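Local coordinates for protein transcriptional repressor, TetR family (Thermus thermophilus, PDB 3ANP) that represses transcription of fatty acid degradation genes as a TetR-family regulator, probably by binding operator DNA, and binds lauroyl-CoA, at residues Ile14-Gln28 / Phe46-Tyr60. Sequence-based numbering, arbitrary orientation.
Sequences IFRAAMELFRNRGFQ and FFNYYPYKEAVLLDY
K53 NZ has three hydrogen-bond partners: it donates to F27 O at 2.7 Å and to a water held by Q28 OE1, and it also bonds T30 O in the following loop. The bend of the lysine chain at chi3 (53°) brings CE and NZ over one face of the F27 ring, NZ in a cation-pi contact 4.5 Å from the centroid. L57 CD1 presses on the opposite face, 3.6 Å from the centroid, while E54 OE2 meets the ring edge. An alanine in place of F27 would probably open a gap between K53 and L57 and leave the ammonium without its aromatic face. Deeper in, V56 packs as a knob into a hole formed by F15, A18, M19 and F22, its CG1 3.7 Å from F22 CE2. Selenomethionine M19 bends to lay CE over the Y60 ring, whose OH bonds E100. I14 CG2 reaches the ring edges of F46 and Y50; Y50 OH, beside F15 CB, donates to D59 OD2. Segments 14-25 and 54-60 cross at -99°, packing the TetR DNA-binding domain's first helix against helix 43-49 and the start of helix 54-77, which leads into the C-terminal domain; two carbonyls and a water likely stabilise the lysine's charge.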
loop_
_atom_site.group_PDB
_atom_site.type_symbol
_atom_site.label_atom_id
_atom_site.label_comp_id
_atom_site.label_asym_id
_atom_site.label_seq_id
_atom_site.Cartn_x
_atom_site.Cartn_y
_atom_site.Cartn_z
ATOM N N ILE A 14 20.739 10.660 -21.857
ATOM C CA ILE A 14 19.862 11.502 -21.053
ATOM C C ILE A 14 19.618 10.776 -19.719
ATOM O O ILE A 14 19.708 11.375 -18.649
ATOM C CB ILE A 14 18.512 11.741 -21.780
ATOM C CG1 ILE A 14 18.743 12.651 -23.001
ATOM C CG2 ILE A 14 17.485 12.352 -20.804
ATOM C CD1 ILE A 14 17.575 12.700 -23.977
ATOM N N PHE A 15 19.318 9.478 -19.791
ATOM C CA PHE A 15 19.088 8.692 -18.587
ATOM C C PHE A 15 20.289 8.775 -17.637
ATOM O O PHE A 15 20.147 9.069 -16.439
ATOM C CB PHE A 15 18.809 7.232 -18.964
ATOM C CG PHE A 15 18.691 6.315 -17.778
ATOM C CD1 PHE A 15 19.773 5.535 -17.368
ATOM C CD2 PHE A 15 17.508 6.258 -17.045
ATOM C CE1 PHE A 15 19.680 4.715 -16.243
ATOM C CE2 PHE A 15 17.404 5.446 -15.926
ATOM C CZ PHE A 15 18.498 4.670 -15.520
ATOM N N ARG A 16 21.482 8.524 -18.169
ATOM C CA ARG A 16 22.680 8.577 -17.338
ATOM C C ARG A 16 22.881 9.940 -16.722
ATOM O O ARG A 16 23.217 10.055 -15.529
ATOM C CB ARG A 16 23.922 8.201 -18.154
ATOM C CG ARG A 16 23.964 6.724 -18.498
ATOM C CD ARG A 16 25.364 6.284 -18.919
ATOM N NE ARG A 16 25.719 6.798 -20.233
ATOM C CZ ARG A 16 26.558 7.806 -20.447
ATOM N NH1 ARG A 16 27.147 8.419 -19.425
ATOM N NH2 ARG A 16 26.792 8.210 -21.690
ATOM N N ALA A 17 22.694 10.976 -17.534
ATOM C CA ALA A 17 22.857 12.351 -17.070
ATOM C C ALA A 17 21.903 12.655 -15.911
ATOM O O ALA A 17 22.295 13.244 -14.904
ATOM C CB ALA A 17 22.600 13.313 -18.213
ATOM N N ALA A 18 20.648 12.254 -16.058
ATOM C CA ALA A 18 19.665 12.498 -14.998
ATOM C C ALA A 18 19.969 11.733 -13.709
ATOM O O ALA A 18 19.856 12.289 -12.609
ATOM C CB ALA A 18 18.240 12.140 -15.491
HETATM N N MSE A 19 20.339 10.462 -13.833
HETATM C CA MSE A 19 20.623 9.646 -12.657
HETATM C C MSE A 19 21.783 10.225 -11.841
HETATM O O MSE A 19 21.712 10.279 -10.610
HETATM C CB MSE A 19 20.938 8.199 -13.069
HETATM C CG MSE A 19 19.748 7.428 -13.648
HETATM SE SE MSE A 19 18.259 7.302 -12.372
HETATM C CE MSE A 19 19.183 6.409 -10.917
ATOM N N GLU A 20 22.847 10.648 -12.525
ATOM C CA GLU A 20 23.996 11.236 -11.842
ATOM C C GLU A 20 23.569 12.502 -11.078
ATOM O O GLU A 20 23.916 12.676 -9.900
ATOM C CB GLU A 20 25.116 11.559 -12.851
ATOM C CG GLU A 20 26.368 12.168 -12.225
ATOM C CD GLU A 20 27.194 11.175 -11.395
ATOM O OE1 GLU A 20 26.710 10.060 -11.090
ATOM O OE2 GLU A 20 28.341 11.518 -11.035
ATOM N N LEU A 21 22.799 13.376 -11.728
ATOM C CA LEU A 21 22.327 14.598 -11.068
ATOM C C LEU A 21 21.421 14.243 -9.894
ATOM O O LEU A 21 21.530 14.850 -8.830
ATOM C CB LEU A 21 21.552 15.505 -12.054
ATOM C CG LEU A 21 22.458 16.282 -13.017
ATOM C CD1 LEU A 21 21.669 16.790 -14.208
ATOM C CD2 LEU A 21 23.120 17.455 -12.260
ATOM N N PHE A 22 20.516 13.283 -10.089
ATOM C CA PHE A 22 19.605 12.888 -9.009
ATOM C C PHE A 22 20.418 12.375 -7.815
ATOM O O PHE A 22 20.143 12.708 -6.650
ATOM C CB PHE A 22 18.636 11.768 -9.448
ATOM C CG PHE A 22 17.646 12.162 -10.543
ATOM C CD1 PHE A 22 17.314 13.488 -10.777
ATOM C CD2 PHE A 22 17.008 11.169 -11.291
ATOM C CE1 PHE A 22 16.347 13.825 -11.745
ATOM C CE2 PHE A 22 16.051 11.489 -12.254
ATOM C CZ PHE A 22 15.721 12.826 -12.478
ATOM N N ARG A 23 21.415 11.552 -8.107
ATOM C CA ARG A 23 22.259 10.998 -7.054
ATOM C C ARG A 23 23.062 12.051 -6.324
ATOM O O ARG A 23 23.082 12.080 -5.094
ATOM C CB ARG A 23 23.225 9.957 -7.633
ATOM C CG ARG A 23 22.590 8.602 -7.883
ATOM C CD ARG A 23 23.582 7.598 -8.490
ATOM N NE ARG A 23 22.996 6.263 -8.535
ATOM C CZ ARG A 23 22.736 5.593 -9.652
ATOM N NH1 ARG A 23 22.189 4.387 -9.575
ATOM N NH2 ARG A 23 23.027 6.118 -10.842
ATOM N N ASN A 24 23.726 12.919 -7.080
ATOM C CA ASN A 24 24.577 13.957 -6.497
ATOM C C ASN A 24 23.876 15.172 -5.904
ATOM O O ASN A 24 24.392 15.791 -4.972
ATOM C CB ASN A 24 25.586 14.461 -7.537
ATOM C CG ASN A 24 26.626 13.415 -7.900
ATOM O OD1 ASN A 24 26.954 12.563 -7.085
ATOM N ND2 ASN A 24 27.159 13.489 -9.119
ATOM N N ARG A 25 22.709 15.523 -6.434
ATOM C CA ARG A 25 22.025 16.724 -5.966
ATOM C C ARG A 25 20.596 16.540 -5.473
ATOM O O ARG A 25 20.008 17.471 -4.927
ATOM C CB ARG A 25 22.065 17.783 -7.076
ATOM C CG ARG A 25 23.499 18.171 -7.475
ATOM C CD ARG A 25 23.568 19.068 -8.698
ATOM N NE ARG A 25 22.936 20.364 -8.474
ATOM C CZ ARG A 25 22.798 21.302 -9.406
ATOM N NH1 ARG A 25 22.206 22.455 -9.111
ATOM N NH2 ARG A 25 23.252 21.089 -10.637
ATOM N N GLY A 26 20.044 15.348 -5.654
ATOM C CA GLY A 26 18.686 15.105 -5.206
ATOM C C GLY A 26 17.717 15.100 -6.377
ATOM O O GLY A 26 17.884 15.867 -7.339
ATOM N N PHE A 27 16.704 14.241 -6.296
ATOM C CA PHE A 27 15.712 14.120 -7.356
ATOM C C PHE A 27 14.855 15.371 -7.523
ATOM O O PHE A 27 14.757 15.944 -8.619
ATOM C CB PHE A 27 14.781 12.931 -7.090
ATOM C CG PHE A 27 13.694 12.796 -8.106
ATOM C CD1 PHE A 27 13.988 12.379 -9.406
ATOM C CD2 PHE A 27 12.387 13.182 -7.801
ATOM C CE1 PHE A 27 12.986 12.358 -10.395
ATOM C CE2 PHE A 27 11.387 13.164 -8.773
ATOM C CZ PHE A 27 11.691 12.752 -10.076
ATOM N N GLN A 28 14.231 15.781 -6.425
ATOM C CA GLN A 28 13.360 16.947 -6.416
ATOM C C GLN A 28 14.086 18.230 -6.789
ATOM O O GLN A 28 13.517 19.086 -7.465
ATOM C CB GLN A 28 12.725 17.130 -5.033
ATOM C CG GLN A 28 11.785 16.013 -4.598
ATOM C CD GLN A 28 10.578 15.868 -5.511
ATOM O OE1 GLN A 28 10.072 16.856 -6.059
ATOM N NE2 GLN A 28 10.102 14.637 -5.670
ATOM N N PHE A 46 14.552 16.687 -23.898
ATOM C CA PHE A 46 14.496 15.893 -22.681
ATOM C C PHE A 46 13.057 15.409 -22.475
ATOM O O PHE A 46 12.834 14.241 -22.178
ATOM C CB PHE A 46 14.896 16.708 -21.456
ATOM C CG PHE A 46 14.493 16.053 -20.164
ATOM C CD1 PHE A 46 15.225 14.977 -19.658
ATOM C CD2 PHE A 46 13.319 16.433 -19.512
ATOM C CE1 PHE A 46 14.789 14.282 -18.526
ATOM C CE2 PHE A 46 12.871 15.746 -18.385
ATOM C CZ PHE A 46 13.604 14.668 -17.892
ATOM N N PHE A 47 12.083 16.306 -22.621
ATOM C CA PHE A 47 10.688 15.910 -22.429
ATOM C C PHE A 47 10.166 14.951 -23.482
ATOM O O PHE A 47 9.226 14.187 -23.224
ATOM C CB PHE A 47 9.778 17.144 -22.322
ATOM C CG PHE A 47 9.877 17.837 -20.993
ATOM C CD1 PHE A 47 9.553 17.151 -19.814
ATOM C CD2 PHE A 47 10.332 19.153 -20.904
ATOM C CE1 PHE A 47 9.681 17.767 -18.564
ATOM C CE2 PHE A 47 10.465 19.782 -19.659
ATOM C CZ PHE A 47 10.140 19.087 -18.489
ATOM N N ASN A 48 10.769 14.974 -24.667
ATOM C CA ASN A 48 10.347 14.054 -25.712
ATOM C C ASN A 48 10.709 12.639 -25.299
ATOM O O ASN A 48 9.986 11.694 -25.601
ATOM C CB ASN A 48 11.016 14.384 -27.058
ATOM C CG ASN A 48 10.452 15.636 -27.689
ATOM O OD1 ASN A 48 9.267 15.927 -27.543
ATOM N ND2 ASN A 48 11.288 16.375 -28.407
ATOM N N TYR A 49 11.822 12.497 -24.588
ATOM C CA TYR A 49 12.265 11.174 -24.143
ATOM C C TYR A 49 11.658 10.750 -22.804
ATOM O O TYR A 49 11.329 9.576 -22.615
ATOM C CB TYR A 49 13.795 11.147 -24.061
ATOM C CG TYR A 49 14.435 10.997 -25.432
ATOM C CD1 TYR A 49 14.776 9.736 -25.926
ATOM C CD2 TYR A 49 14.633 12.107 -26.257
ATOM C CE1 TYR A 49 15.297 9.574 -27.213
ATOM C CE2 TYR A 49 15.157 11.964 -27.542
ATOM C CZ TYR A 49 15.485 10.692 -28.010
ATOM O OH TYR A 49 16.000 10.533 -29.269
ATOM N N TYR A 50 11.516 11.717 -21.896
ATOM C CA TYR A 50 10.955 11.520 -20.554
ATOM C C TYR A 50 9.977 12.673 -20.292
ATOM O O TYR A 50 10.380 13.761 -19.896
ATOM C CB TYR A 50 12.093 11.532 -19.514
ATOM C CG TYR A 50 13.003 10.318 -19.619
ATOM C CD1 TYR A 50 12.583 9.065 -19.146
ATOM C CD2 TYR A 50 14.262 10.408 -20.227
ATOM C CE1 TYR A 50 13.378 7.938 -19.277
ATOM C CE2 TYR A 50 15.075 9.275 -20.358
ATOM C CZ TYR A 50 14.623 8.045 -19.885
ATOM O OH TYR A 50 15.388 6.909 -20.039
ATOM N N PRO A 51 8.676 12.443 -20.524
ATOM C CA PRO A 51 7.600 13.427 -20.344
ATOM C C PRO A 51 7.519 14.055 -18.964
ATOM O O PRO A 51 6.984 15.151 -18.807
ATOM C CB PRO A 51 6.339 12.633 -20.694
ATOM C CG PRO A 51 6.835 11.585 -21.621
ATOM C CD PRO A 51 8.126 11.157 -20.980
ATOM N N TYR A 52 8.022 13.351 -17.958
ATOM C CA TYR A 52 8.045 13.872 -16.596
ATOM C C TYR A 52 9.255 13.237 -15.917
ATOM O O TYR A 52 9.655 12.136 -16.292
ATOM C CB TYR A 52 6.719 13.569 -15.851
ATOM C CG TYR A 52 6.178 12.162 -16.013
ATOM C CD1 TYR A 52 6.452 11.166 -15.068
ATOM C CD2 TYR A 52 5.384 11.828 -17.111
ATOM C CE1 TYR A 52 5.943 9.867 -15.212
ATOM C CE2 TYR A 52 4.886 10.546 -17.272
ATOM C CZ TYR A 52 5.167 9.567 -16.320
ATOM O OH TYR A 52 4.682 8.298 -16.504
ATOM N N LYS A 53 9.850 13.938 -14.952
ATOM C CA LYS A 53 11.060 13.453 -14.265
ATOM C C LYS A 53 10.969 12.034 -13.693
ATOM O O LYS A 53 11.960 11.285 -13.722
ATOM C CB LYS A 53 11.465 14.423 -13.149
ATOM C CG LYS A 53 12.099 15.747 -13.619
ATOM C CD LYS A 53 12.164 16.776 -12.481
ATOM C CE LYS A 53 12.857 16.208 -11.232
ATOM N NZ LYS A 53 12.801 17.173 -10.078
ATOM N N GLU A 54 9.794 11.656 -13.182
ATOM C CA GLU A 54 9.618 10.325 -12.594
ATOM C C GLU A 54 9.761 9.198 -13.608
ATOM O O GLU A 54 10.039 8.048 -13.243
ATOM C CB GLU A 54 8.247 10.207 -11.910
ATOM C CG GLU A 54 8.101 10.997 -10.625
ATOM C CD GLU A 54 7.971 12.492 -10.846
ATOM O OE1 GLU A 54 7.737 12.926 -11.995
ATOM O OE2 GLU A 54 8.095 13.236 -9.858
ATOM N N ALA A 55 9.543 9.510 -14.883
ATOM C CA ALA A 55 9.666 8.489 -15.907
ATOM C C ALA A 55 11.120 7.989 -15.921
ATOM O O ALA A 55 11.382 6.845 -16.280
ATOM C CB ALA A 55 9.260 9.053 -17.290
ATOM N N VAL A 56 12.064 8.843 -15.534
ATOM C CA VAL A 56 13.466 8.408 -15.483
ATOM C C VAL A 56 13.594 7.363 -14.370
ATOM O O VAL A 56 14.181 6.293 -14.567
ATOM C CB VAL A 56 14.444 9.587 -15.175
ATOM C CG1 VAL A 56 15.857 9.046 -14.976
ATOM C CG2 VAL A 56 14.444 10.607 -16.333
ATOM N N LEU A 57 13.038 7.666 -13.198
ATOM C CA LEU A 57 13.112 6.732 -12.075
ATOM C C LEU A 57 12.421 5.405 -12.403
ATOM O O LEU A 57 12.875 4.343 -11.982
ATOM C CB LEU A 57 12.487 7.358 -10.823
ATOM C CG LEU A 57 13.095 8.681 -10.345
ATOM C CD1 LEU A 57 12.256 9.223 -9.183
ATOM C CD2 LEU A 57 14.563 8.477 -9.912
ATOM N N LEU A 58 11.326 5.450 -13.158
ATOM C CA LEU A 58 10.645 4.210 -13.512
ATOM C C LEU A 58 11.562 3.351 -14.368
ATOM O O LEU A 58 11.588 2.137 -14.223
ATOM C CB LEU A 58 9.355 4.485 -14.267
ATOM C CG LEU A 58 8.273 5.156 -13.415
ATOM C CD1 LEU A 58 7.055 5.388 -14.298
ATOM C CD2 LEU A 58 7.912 4.285 -12.206
ATOM N N ASP A 59 12.309 3.980 -15.270
ATOM C CA ASP A 59 13.245 3.229 -16.106
ATOM C C ASP A 59 14.259 2.506 -15.215
ATOM O O ASP A 59 14.594 1.341 -15.458
ATOM C CB ASP A 59 13.977 4.170 -17.070
ATOM C CG ASP A 59 13.380 4.152 -18.478
ATOM O OD1 ASP A 59 12.244 3.645 -18.645
ATOM O OD2 ASP A 59 14.044 4.652 -19.416
ATOM N N TYR A 60 14.747 3.200 -14.187
ATOM C CA TYR A 60 15.714 2.600 -13.252
ATOM C C TYR A 60 15.058 1.447 -12.510
ATOM O O TYR A 60 15.624 0.358 -12.401
ATOM C CB TYR A 60 16.198 3.630 -12.231
ATOM C CG TYR A 60 17.254 3.108 -11.267
ATOM C CD1 TYR A 60 17.322 3.583 -9.956
ATOM C CD2 TYR A 60 18.204 2.170 -11.676
ATOM C CE1 TYR A 60 18.314 3.135 -9.071
ATOM C CE2 TYR A 60 19.195 1.715 -10.797
ATOM C CZ TYR A 60 19.240 2.205 -9.501
ATOM O OH TYR A 60 20.220 1.765 -8.642
HETATM O O HOH W 1 10.454 16.987 -8.926
#